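Local coordinates for glucose-6-phosphate isomerase (Plasmodium falciparum, PDB 3QKI), which probably catalyses the interconversion of alpha-D-glucose 6-phosphate and beta-D-fructose 6-phosphate, the second step of glycolysis, at residues V245-K250 with A255-N260; N229-A234 with R262-W267. One frame throughout, in Å; residues are numbered along the deposited sequence.

Contact 1 (V245-K250 with A255-N260)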
loop_
_atom_site.group_PDB
_atom_site.type_symbol
_atom_site.label_atom_id
_atom_site.label_comp_id
_atom_site.label_asym_id
_atom_site.label_seq_id
_atom_site.Cartn_x
_atom_site.Cartn_y
_atom_site.Cartn_z
ATOM N N VAL A 245 25.836 8.731 -1.956
ATOM C CA VAL A 245 24.572 9.321 -2.332
ATOM C C VAL A 245 24.392 9.216 -3.854
ATOM O O VAL A 245 25.254 9.672 -4.611
ATOM C CB VAL A 245 24.494 10.774 -1.821
ATOM C CG1 VAL A 245 23.200 11.447 -2.237
ATOM C CG2 VAL A 245 24.665 10.829 -0.299
ATOM N N ILE A 246 23.288 8.604 -4.289
ATOM C CA ILE A 246 22.956 8.455 -5.718
ATOM C C ILE A 246 21.753 9.336 -6.034
ATOM O O ILE A 246 20.682 9.106 -5.478
ATOM C CB ILE A 246 22.730 6.984 -6.147
ATOM C CG1 ILE A 246 23.907 6.086 -5.713
ATOM C CG2 ILE A 246 22.434 6.875 -7.673
ATOM C CD1 ILE A 246 23.725 4.577 -6.012
ATOM N N ILE A 247 21.934 10.346 -6.922
ATOM C CA ILE A 247 20.873 11.262 -7.320
ATOM C C ILE A 247 20.361 10.830 -8.703
ATOM O O ILE A 247 21.117 10.834 -9.682
ATOM C CB ILE A 247 21.336 12.740 -7.267
ATOM C CG1 ILE A 247 21.975 13.063 -5.885
ATOM C CG2 ILE A 247 20.156 13.674 -7.536
ATOM C CD1 ILE A 247 23.015 14.202 -5.942
ATOM N N ILE A 248 19.083 10.434 -8.766
ATOM C CA ILE A 248 18.462 9.911 -9.982
ATOM C C ILE A 248 17.438 10.878 -10.528
ATOM O O ILE A 248 16.386 11.090 -9.914
ATOM C CB ILE A 248 17.879 8.493 -9.760
ATOM C CG1 ILE A 248 18.963 7.536 -9.182
ATOM C CG2 ILE A 248 17.336 7.957 -11.120
ATOM C CD1 ILE A 248 18.517 6.601 -8.210
ATOM N N SER A 249 17.763 11.483 -11.691
ATOM C CA SER A 249 16.903 12.463 -12.372
ATOM C C SER A 249 17.440 12.667 -13.769
ATOM O O SER A 249 18.574 13.140 -13.918
ATOM C CB SER A 249 16.889 13.805 -11.625
ATOM O OG SER A 249 16.247 14.804 -12.395
ATOM N N LYS A 250 16.627 12.348 -14.795
ATOM C CA LYS A 250 17.070 12.538 -16.186
ATOM C C LYS A 250 17.552 13.991 -16.459
ATOM O O LYS A 250 18.666 14.195 -16.944
ATOM C CB LYS A 250 15.950 12.122 -17.156
ATOM C CG LYS A 250 16.341 12.156 -18.640
ATOM C CD LYS A 250 17.336 11.072 -19.041
ATOM C CE LYS A 250 17.296 10.763 -20.527
ATOM N NZ LYS A 250 17.851 11.875 -21.354
ATOM N N ALA A 255 12.027 19.060 -9.328
ATOM C CA ALA A 255 11.860 19.860 -8.109
ATOM C C ALA A 255 12.114 19.132 -6.778
ATOM O O ALA A 255 12.961 19.575 -6.009
ATOM C CB ALA A 255 10.512 20.575 -8.112
ATOM N N GLU A 256 11.428 18.015 -6.538
ATOM C CA GLU A 256 11.511 17.223 -5.302
ATOM C C GLU A 256 12.864 16.548 -5.141
ATOM O O GLU A 256 13.494 16.683 -4.095
ATOM C CB GLU A 256 10.380 16.155 -5.245
ATOM C CG GLU A 256 8.974 16.732 -5.269
ATOM C CD GLU A 256 8.397 17.032 -6.635
ATOM O OE1 GLU A 256 7.210 17.428 -6.699
ATOM O OE2 GLU A 256 9.131 16.875 -7.639
ATOM N N THR A 257 13.302 15.821 -6.162
ATOM C CA THR A 257 14.581 15.133 -6.160
ATOM C C THR A 257 15.735 16.107 -5.892
ATOM O O THR A 257 16.607 15.809 -5.072
ATOM C CB THR A 257 14.802 14.435 -7.505
ATOM O OG1 THR A 257 13.657 13.633 -7.785
ATOM C CG2 THR A 257 16.103 13.612 -7.526
ATOM N N MET A 258 15.746 17.249 -6.605
ATOM C CA MET A 258 16.811 18.225 -6.481
ATOM C C MET A 258 16.813 18.974 -5.164
ATOM O O MET A 258 17.896 19.203 -4.628
ATOM C CB MET A 258 16.938 19.133 -7.713
ATOM C CG MET A 258 17.207 18.358 -9.020
ATOM S SD MET A 258 18.367 16.976 -8.899
ATOM C CE MET A 258 19.859 17.851 -8.401
ATOM N N LEU A 259 15.628 19.259 -4.589
ATOM C CA LEU A 259 15.594 19.865 -3.249
ATOM C C LEU A 259 16.151 18.838 -2.230
ATOM O O LEU A 259 16.907 19.214 -1.326
ATOM C CB LEU A 259 14.171 20.326 -2.865
ATOM C CG LEU A 259 13.958 20.875 -1.440
ATOM C CD1 LEU A 259 14.956 22.054 -1.117
ATOM C CD2 LEU A 259 12.506 21.308 -1.242
ATOM N N ASN A 260 15.806 17.546 -2.407
ATOM C CA ASN A 260 16.330 16.489 -1.542
ATOM C C ASN A 260 17.818 16.319 -1.726
ATOM O O ASN A 260 18.519 16.138 -0.735
ATOM C CB ASN A 260 15.578 15.171 -1.722
ATOM C CG ASN A 260 14.318 15.105 -0.887
ATOM O OD1 ASN A 260 14.209 15.732 0.165
ATOM N ND2 ASN A 260 13.340 14.346 -1.357
HETATM O O HOH W 1 13.746 11.688 -9.615
#

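Contact 2 (N229-A234 with R262-W267)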
loop_
_atom_site.group_PDB
_atom_site.type_symbol
_atom_site.label_atom_id
_atom_site.label_comp_id
_atom_site.label_asym_id
_atom_site.label_seq_id
_atom_site.Cartn_x
_atom_site.Cartn_y
_atom_site.Cartn_z
ATOM N N ASN A 229 10.432 15.087 6.562
ATOM C CA ASN A 229 10.361 13.901 7.422
ATOM C C ASN A 229 11.095 12.731 6.724
ATOM O O ASN A 229 11.691 11.894 7.399
ATOM C CB ASN A 229 8.908 13.480 7.661
ATOM C CG ASN A 229 8.080 14.450 8.465
ATOM O OD1 ASN A 229 8.559 15.054 9.410
ATOM N ND2 ASN A 229 6.807 14.605 8.104
ATOM N N ASP A 230 11.053 12.681 5.389
ATOM C CA ASP A 230 11.734 11.615 4.647
ATOM C C ASP A 230 13.259 11.784 4.660
ATOM O O ASP A 230 13.987 10.797 4.714
ATOM C CB ASP A 230 11.154 11.455 3.233
ATOM C CG ASP A 230 11.325 10.052 2.653
ATOM O OD1 ASP A 230 11.280 9.917 1.402
ATOM O OD2 ASP A 230 11.402 9.070 3.457
ATOM N N VAL A 231 13.747 13.030 4.685
ATOM C CA VAL A 231 15.190 13.317 4.851
ATOM C C VAL A 231 15.597 12.768 6.243
ATOM O O VAL A 231 16.630 12.094 6.380
ATOM C CB VAL A 231 15.474 14.842 4.711
ATOM C CG1 VAL A 231 16.899 15.215 5.178
ATOM C CG2 VAL A 231 15.247 15.303 3.272
ATOM N N ASN A 232 14.744 13.009 7.257
ATOM C CA ASN A 232 14.974 12.506 8.599
ATOM C C ASN A 232 15.119 10.986 8.619
ATOM O O ASN A 232 16.052 10.454 9.239
ATOM C CB ASN A 232 13.852 12.965 9.537
ATOM C CG ASN A 232 14.195 12.883 11.006
ATOM O OD1 ASN A 232 15.323 12.561 11.410
ATOM N ND2 ASN A 232 13.252 13.253 11.830
ATOM N N ARG A 233 14.215 10.284 7.929
ATOM C CA ARG A 233 14.254 8.823 7.814
ATOM C C ARG A 233 15.492 8.373 7.044
ATOM O O ARG A 233 16.161 7.420 7.448
ATOM C CB ARG A 233 12.985 8.296 7.116
ATOM C CG ARG A 233 11.765 8.406 8.017
ATOM C CD ARG A 233 10.466 8.120 7.321
ATOM N NE ARG A 233 9.388 8.139 8.319
ATOM C CZ ARG A 233 8.933 7.065 8.932
ATOM N NH1 ARG A 233 9.335 5.861 8.557
ATOM N NH2 ARG A 233 8.040 7.180 9.907
ATOM N N ALA A 234 15.828 9.086 5.966
ATOM C CA ALA A 234 17.004 8.721 5.162
ATOM C C ALA A 234 18.333 8.805 5.965
ATOM O O ALA A 234 19.131 7.890 5.887
ATOM C CB ALA A 234 17.078 9.594 3.911
ATOM N N ARG A 262 19.997 18.693 -2.736
ATOM C CA ARG A 262 20.632 19.852 -2.092
ATOM C C ARG A 262 20.655 19.690 -0.570
ATOM O O ARG A 262 21.679 19.987 0.067
ATOM C CB ARG A 262 19.968 21.179 -2.500
ATOM C CG ARG A 262 20.217 21.537 -3.967
ATOM C CD ARG A 262 19.686 22.913 -4.323
ATOM N NE ARG A 262 18.247 23.102 -4.077
ATOM C CZ ARG A 262 17.290 22.809 -4.955
ATOM N NH1 ARG A 262 17.595 22.268 -6.128
ATOM N NH2 ARG A 262 16.022 23.054 -4.668
ATOM N N SER A 263 19.562 19.141 -0.000
ATOM C CA SER A 263 19.453 18.894 1.433
ATOM C C SER A 263 20.455 17.829 1.899
ATOM O O SER A 263 21.106 18.008 2.927
ATOM C CB SER A 263 18.016 18.511 1.796
ATOM O OG SER A 263 17.097 19.524 1.409
ATOM N N ILE A 264 20.602 16.747 1.125
ATOM C CA ILE A 264 21.531 15.670 1.461
ATOM C C ILE A 264 22.988 16.105 1.258
ATOM O O ILE A 264 23.859 15.679 2.025
ATOM C CB ILE A 264 21.147 14.309 0.821
ATOM C CG1 ILE A 264 19.812 13.791 1.423
ATOM C CG2 ILE A 264 22.268 13.242 0.942
ATOM C CD1 ILE A 264 19.831 13.447 2.971
ATOM N N LYS A 265 23.235 16.987 0.282
ATOM C CA LYS A 265 24.571 17.539 0.052
ATOM C C LYS A 265 24.948 18.430 1.266
ATOM O O LYS A 265 26.085 18.368 1.715
ATOM C CB LYS A 265 24.626 18.342 -1.251
ATOM C CG LYS A 265 26.022 18.848 -1.600
ATOM C CD LYS A 265 25.949 19.701 -2.854
ATOM C CE LYS A 265 27.307 20.065 -3.363
ATOM N NZ LYS A 265 27.207 21.113 -4.415
ATOM N N LYS A 266 23.979 19.212 1.810
ATOM C CA LYS A 266 24.178 20.022 3.012
ATOM C C LYS A 266 24.498 19.095 4.203
ATOM O O LYS A 266 25.424 19.390 4.950
ATOM C CB LYS A 266 22.932 20.871 3.332
ATOM C CG LYS A 266 22.736 22.062 2.402
ATOM C CD LYS A 266 23.401 23.309 2.913
ATOM C CE LYS A 266 23.475 24.383 1.844
ATOM N NZ LYS A 266 22.157 25.032 1.600
ATOM N N TRP A 267 23.769 17.960 4.346
ATOM C CA TRP A 267 24.010 16.974 5.409
ATOM C C TRP A 267 25.423 16.362 5.254
ATOM O O TRP A 267 26.156 16.279 6.249
ATOM C CB TRP A 267 22.926 15.885 5.402
ATOM C CG TRP A 267 23.196 14.715 6.312
ATOM C CD1 TRP A 267 23.057 14.680 7.675
ATOM C CD2 TRP A 267 23.653 13.414 5.922
ATOM N NE1 TRP A 267 23.411 13.445 8.157
ATOM C CE2 TRP A 267 23.755 12.635 7.100
ATOM C CE3 TRP A 267 24.021 12.838 4.689
ATOM C CZ2 TRP A 267 24.132 11.289 7.076
ATOM C CZ3 TRP A 267 24.400 11.497 4.667
ATOM C CH2 TRP A 267 24.464 10.741 5.851
#

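Contact 1 (V245-K250 with A255-N260)
T257 makes the closest approach between the strand end and the first turns of the helix: T257 CG2 lies 3.5 Å from the main-chain oxygen I248 O. The same methyl reaches I247 CG2 at 4.1 Å, the two side chains meeting at a slant, and also S249 CB at 4.2 Å. T257 therefore spans the end of the strand with one branch. Its other branch is polar: OG1 lies beside the backbone N, and it is 2.7 Å from a water that donates a hydrogen bond to I248 O. That carbonyl thus has a methyl close by and a water between it and the helix. M258 makes the other side-chain contact with I247. Its CB leaves the helix obliquely, but bends at chi2 and chi3 (-41° and -62°) bring the sulfur to the side chain of I247, with M258 SD 4.0 Å from I247 CG2 and the side chains crossing at about a right angle.

This is the beta-loop-alpha turn of a SIS-type domain. Strand 243-248 of the parallel sheet runs out through loop 249-254 into helix 255-268, which returns nearly antiparallel, with segment axes approaching to 9.0 Å at an angle of 158°. S249, K250, T251 and T254 at the turn bind beta-D-fructose 6-phosphate, although the sugar phosphate is absent from this chain; as in other phosphoglucose isomerases, this turn probably holds the phosphate group.

Further out, S249 OG accepts from F252 N and is hydrogen-bonded to T254 OG1, which fixes the serine against the start of the helix. The loop is held to the next strand's end by S286 OG, bonded to S249 O and K250 O, while K250 NZ bonds to T287 OG1. E256 and L259 pack on H429 and E460 of the second subunit, respectively.

Contact 2 (N229-A234 with R262-W267)
The meeting of V231 with I264 is a buried, apolar helix-to-helix contact between neighbouring helices, 228-235 and 255-268, that lie over the parallel sheet of the SIS-type domain, away from the residues that bind the sugar phosphate. The nearest CA atoms across the two segments, V231 CA and I264 CA, are 7.6 Å apart, and the segments bury 123 Å² between them. All three touching residues are buried, and the contact rests on van der Waals packing of aliphatic groups.

V231 divides the work between its branches. CG1, anti to the backbone N (chi1 168°), lies 4.1 Å from I264 CD1, while V231 CG2 faces the preceding residue of the other helix and lies 4.5 Å from S263 CB. I264 starts out obliquely from its helix, but two successive turns (chi1 -66°, chi2 -64°) fold the chain back so that the delta methyl reaches V231; the two side chains run past each other in opposite directions. A234 CB follows one turn later, at a looser 4.8 Å from I264 CD1. S263 meets V231 through its CB methylene; its hydroxyl is hydrogen-bonded to L259 O in the previous turn and to N464 ND2 of the second subunit. Within helix 255-268 the indole of W267 has I264 O at its edge and in its plane.

Towards the second subunit, R233 and R262 form salt bridges with its E186 and E460 respectively, and V231 packs on its I455. On the sheet side, L223 of strand 219-223 touches V231, A234 and I264, while I264 goes on to I172 and V245, so I264 spans three adjacent strands, 219-223, 168-172 and 243-248, while V231 and A234 rest on the first of them.

In the fold
Going from the N terminus, the chain leaves strand 219-223, enters helix 228-235, where contact 2 begins, and then runs along strand 243-248 to the start of contact 1. Four residues beyond 250, 255-260 closes contact 1, and the same helix carries on to 262-267, which closes contact 2. The short loop of contact 1 is therefore nested inside the longer one of contact 2. Their centres are 11 Å apart, and they touch directly: V245 CG2 lies 3.6 Å from I264 CG2. Helix 255-268 is shared, tied through contact 1 to its preceding strand and through contact 2 to the neighbouring helix, and both contacts border the second subunit.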